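Conserved protein (Mycobacterium tuberculosis, PDB 1RFE) is of unknown function but probably binds the deazaflavin coenzyme F420 and probably belongs among the oxidoreductases of the split-barrel, FMN-binding clan. Local coordinates at residues A[21-26]-A[110-115]; A[107-110]-A[115-118]. All coordinates share one frame; numbering follows the deposited sequence.

Contact 1 of 2, residues A[21-26]-A[110-115]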
# COMPACT_ATOMS: atom_id res chain seq x y z
N SER A 21 -0.21 2.86 9.83
CA SER A 21 -1.43 2.45 10.51
C SER A 21 -2.41 1.61 9.72
O SER A 21 -3.07 0.75 10.29
CB SER A 21 -2.18 3.67 11.00
OG SER A 21 -1.30 4.30 11.87
N SER A 22 -2.50 1.85 8.42
CA SER A 22 -3.41 1.08 7.55
C SER A 22 -2.96 -0.37 7.37
O SER A 22 -1.77 -0.73 7.61
CB SER A 22 -3.56 1.80 6.21
OG SER A 22 -3.99 3.14 6.40
N ARG A 23 -3.91 -1.21 6.96
CA ARG A 23 -3.70 -2.63 6.74
C ARG A 23 -3.77 -3.08 5.28
O ARG A 23 -3.05 -4.02 4.84
CB ARG A 23 -4.77 -3.41 7.51
CG ARG A 23 -4.44 -3.40 9.00
CD ARG A 23 -5.43 -4.08 9.92
NE ARG A 23 -5.56 -5.51 9.67
CZ ARG A 23 -4.88 -6.45 10.29
NH1 ARG A 23 -4.01 -6.21 11.28
NH2 ARG A 23 -5.16 -7.69 9.98
N THR A 24 -4.69 -2.45 4.56
CA THR A 24 -5.02 -2.83 3.18
C THR A 24 -5.07 -1.65 2.26
O THR A 24 -5.74 -0.68 2.55
CB THR A 24 -6.40 -3.52 3.10
OG1 THR A 24 -6.45 -4.60 4.03
CG2 THR A 24 -6.60 -4.23 1.71
N GLY A 25 -4.39 -1.74 1.14
CA GLY A 25 -4.59 -0.84 0.03
C GLY A 25 -4.96 -1.60 -1.23
O GLY A 25 -5.01 -2.79 -1.25
N THR A 26 -5.24 -0.83 -2.28
CA THR A 26 -5.49 -1.31 -3.62
C THR A 26 -4.35 -0.98 -4.56
O THR A 26 -4.01 0.18 -4.75
CB THR A 26 -6.78 -0.66 -4.16
OG1 THR A 26 -7.89 -0.99 -3.30
CG2 THR A 26 -7.17 -1.25 -5.52
N GLU A 110 5.30 -8.62 11.42
CA GLU A 110 5.12 -7.72 12.51
C GLU A 110 3.86 -6.87 12.37
O GLU A 110 3.20 -6.55 13.37
CB GLU A 110 6.35 -6.86 12.66
CG GLU A 110 7.52 -7.67 13.25
CD GLU A 110 8.67 -6.83 13.75
OE1 GLU A 110 8.95 -5.79 13.10
OE2 GLU A 110 9.32 -7.24 14.74
N ARG A 111 3.46 -6.59 11.13
CA ARG A 111 2.36 -5.74 10.86
C ARG A 111 1.03 -6.49 11.04
O ARG A 111 0.03 -5.91 11.43
CB ARG A 111 2.48 -5.06 9.49
CG ARG A 111 3.45 -3.86 9.45
CD ARG A 111 3.78 -3.36 8.02
NE ARG A 111 2.54 -3.20 7.28
CZ ARG A 111 1.63 -2.24 7.48
NH1 ARG A 111 1.82 -1.21 8.29
NH2 ARG A 111 0.49 -2.30 6.81
N TYR A 112 1.02 -7.78 10.78
CA TYR A 112 -0.22 -8.50 10.71
C TYR A 112 -0.29 -9.74 11.59
O TYR A 112 -1.36 -10.38 11.65
CB TYR A 112 -0.56 -8.89 9.27
CG TYR A 112 -0.68 -7.73 8.29
CD1 TYR A 112 -1.89 -7.06 8.07
CD2 TYR A 112 0.42 -7.34 7.54
CE1 TYR A 112 -1.96 -6.02 7.15
CE2 TYR A 112 0.35 -6.29 6.64
CZ TYR A 112 -0.81 -5.65 6.44
OH TYR A 112 -0.84 -4.63 5.52
N THR A 113 0.83 -10.11 12.22
CA THR A 113 0.87 -11.33 12.99
C THR A 113 1.22 -11.07 14.45
O THR A 113 0.49 -11.53 15.34
CB THR A 113 1.80 -12.42 12.36
OG1 THR A 113 1.24 -12.87 11.12
CG2 THR A 113 1.84 -13.66 13.24
N GLY A 114 2.29 -10.32 14.69
CA GLY A 114 2.91 -10.20 16.00
C GLY A 114 4.41 -9.86 15.91
O GLY A 114 5.00 -9.76 14.82
N PRO A 115 5.06 -9.66 17.04
CA PRO A 115 6.51 -9.43 17.02
C PRO A 115 7.27 -10.61 16.43
O PRO A 115 6.91 -11.78 16.57
CB PRO A 115 6.85 -9.22 18.50
CG PRO A 115 5.56 -8.90 19.17
CD PRO A 115 4.51 -9.61 18.42
O HOH W 1 -4.08 -9.92 11.47

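Contact 2 of 2, residues A[107-110]-A[115-118]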
# COMPACT_ATOMS: atom_id res chain seq x y z
N SER A 107 8.44 -7.51 8.08
CA SER A 107 7.58 -6.36 8.24
C SER A 107 6.12 -6.80 8.16
O SER A 107 5.30 -6.33 8.94
CB SER A 107 7.93 -5.20 7.27
OG SER A 107 6.86 -4.30 7.17
N VAL A 108 5.81 -7.73 7.26
CA VAL A 108 4.49 -8.24 7.11
C VAL A 108 4.09 -9.05 8.36
O VAL A 108 2.96 -8.95 8.83
CB VAL A 108 4.33 -9.16 5.85
CG1 VAL A 108 3.06 -10.01 5.96
CG2 VAL A 108 4.32 -8.32 4.53
N TRP A 109 5.03 -9.84 8.86
CA TRP A 109 4.86 -10.58 10.08
C TRP A 109 4.56 -9.68 11.27
O TRP A 109 3.62 -9.93 11.99
CB TRP A 109 6.07 -11.43 10.38
CG TRP A 109 5.93 -12.26 11.59
CD1 TRP A 109 6.20 -11.92 12.90
CD2 TRP A 109 5.51 -13.60 11.61
NE1 TRP A 109 5.97 -13.00 13.71
CE2 TRP A 109 5.53 -14.03 12.94
CE3 TRP A 109 5.14 -14.52 10.60
CZ2 TRP A 109 5.18 -15.34 13.29
CZ3 TRP A 109 4.78 -15.78 10.95
CH2 TRP A 109 4.81 -16.19 12.30
N GLU A 110 5.30 -8.62 11.42
CA GLU A 110 5.12 -7.72 12.51
C GLU A 110 3.86 -6.87 12.37
O GLU A 110 3.20 -6.55 13.37
CB GLU A 110 6.35 -6.86 12.66
CG GLU A 110 7.52 -7.67 13.25
CD GLU A 110 8.67 -6.83 13.75
OE1 GLU A 110 8.95 -5.79 13.10
OE2 GLU A 110 9.32 -7.24 14.74
N PRO A 115 5.06 -9.66 17.04
CA PRO A 115 6.51 -9.43 17.02
C PRO A 115 7.27 -10.61 16.43
O PRO A 115 6.91 -11.78 16.57
CB PRO A 115 6.85 -9.22 18.50
CG PRO A 115 5.56 -8.90 19.17
CD PRO A 115 4.51 -9.61 18.42
N TYR A 116 8.32 -10.28 15.70
CA TYR A 116 9.17 -11.27 15.07
C TYR A 116 10.29 -11.69 16.08
O TYR A 116 10.88 -10.85 16.78
CB TYR A 116 9.76 -10.69 13.78
CG TYR A 116 10.73 -11.67 13.09
CD1 TYR A 116 10.25 -12.83 12.41
CD2 TYR A 116 12.09 -11.49 13.17
CE1 TYR A 116 11.14 -13.73 11.84
CE2 TYR A 116 12.98 -12.41 12.60
CZ TYR A 116 12.48 -13.51 11.93
OH TYR A 116 13.36 -14.38 11.31
N THR A 117 10.53 -12.99 16.18
CA THR A 117 11.74 -13.54 16.85
C THR A 117 12.40 -14.55 15.92
O THR A 117 11.75 -15.10 15.01
CB THR A 117 11.39 -14.31 18.13
OG1 THR A 117 10.47 -15.34 17.80
CG2 THR A 117 10.64 -13.49 19.11
N ASP A 118 13.67 -14.86 16.20
CA ASP A 118 14.45 -15.79 15.39
C ASP A 118 13.74 -17.12 15.22
O ASP A 118 13.85 -17.71 14.16
CB ASP A 118 15.85 -16.01 15.97
CG ASP A 118 16.70 -14.75 15.90
OD1 ASP A 118 16.41 -13.88 15.05
OD2 ASP A 118 17.69 -14.56 16.66

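Contact 1 of 2, residues A[21-26]-A[110-115]
R111 and Y112, the last two residues of helix 98-112, reach the turn between helix 12-21 and strand 25-30 and meet two successive carbonyls there, joining a peripheral helix to the turn that leads into strand 25-30 of the antiparallel sheet of a split-barrel fold related to pyridoxamine 5'-phosphate oxidase. The tight part is polar. R111 NH2 donates to S22 O at 2.9 Å; the acceptor lies near the guanidinium plane and the bond is fairly straight (159°). The same nitrogen donates to Y112 OH, 3.0 Å away, so one NH2 group holds both the turn carbonyl and the phenol oxygen. The Y112 hydroxyl is placed against R23 O at 2.4 Å, too short to be taken at face value, so the details of this bond are doubtful. Strand 36-46 completes this network, because Y43 N bonds Y112 OH and Y43 O receives R111 NE, while the guanidinium of R111 also makes a cation-pi contact with Y43. Held by R111 NH2 and Y43 N, the phenol oxygen has little freedom to move, and W42 stacks on the Y112 ring. The bend of the R111 chain at chi3 (49°) turns its guanidinium toward the S22 carbonyl, which neighbours the C-terminal end of helix 12-21.

The R23 side is looser and lies at the surface. Its chain runs past Y112 in the opposite direction, CB passing the ring at CE1, and its guanidinium offers a face to the tyrosine's rim, the two planes 73° apart. No direct hydrogen bond joins R23's side chain to the helix end; a single water, accepting from R23 NH2, bridges to Y112 O. Y112 CD1 sits over the centre of that guanidinium, 3.8 Å from R23 CZ.

Contact 2 of 2, residues A[107-110]-A[115-118]
Chain reversal after helix 98-112 brings the CA atoms of E110 and P115 to 5.0 Å, and the irregular segment 115-118 then passes the side chains of the last full turn of the helix. W109 takes part with both its edge and its face. Its indole NE1 donates to P115 O at 3.2 Å; the oxygen lies in the ring plane, but the nitrogen stands well above the carbonyl plane, and the N-H...O angle of 144° makes the bond a bent one. The first torsion, with CG opposite the backbone N (chi1 -178°), carries the indole out to this carbonyl.

The next residue uses the face of the same indole. Y116 turns its ring edge to the five-membered ring of W109 in a T-shaped stack, the centroids 5.8 Å apart and the planes at 86°. Closer in, W109 CD1 packs against Y116 CB at 3.9 Å. E110 approaches from the neighbouring helix position: its chain extends beyond CG and crosses the tyrosine at about a right angle, bringing OE2 to a weak hydrogen bond with Y116 N (3.3 Å). The carboxylate thus meets a backbone N-H while lying alongside Y116 CB.

Exposure differs sharply across the contact, W109 being buried and E110 exposed. Helix 122-127 packs on the inner part through V124, which touches both W109 and Y116, and through M127 against W109. The arrangement is that of a helix C-terminus whose following loop folds back over it, here in the connection between helices 98-112 and 122-127 of the split-barrel protein.

Contacts 1 and 2 have centres 11 Å apart and lie on the same side of the chain's centre, both built on the end of helix 98-112. They share E110 and P115, and G114 N probably bonds W109 O where they meet. In chain order, segment 21-26 comes first, leading into strand 25-30; the helix end and its loop follow after most of the sheet. Contact 1 is therefore long-range, with 83 residues between its segments, whereas contact 2 is local. Together they place the helix end between the sheet, through the turn before strand 25-30 and through strand 36-46, and the loop running on to helix 122-127, tying the helical periphery to the split barrel.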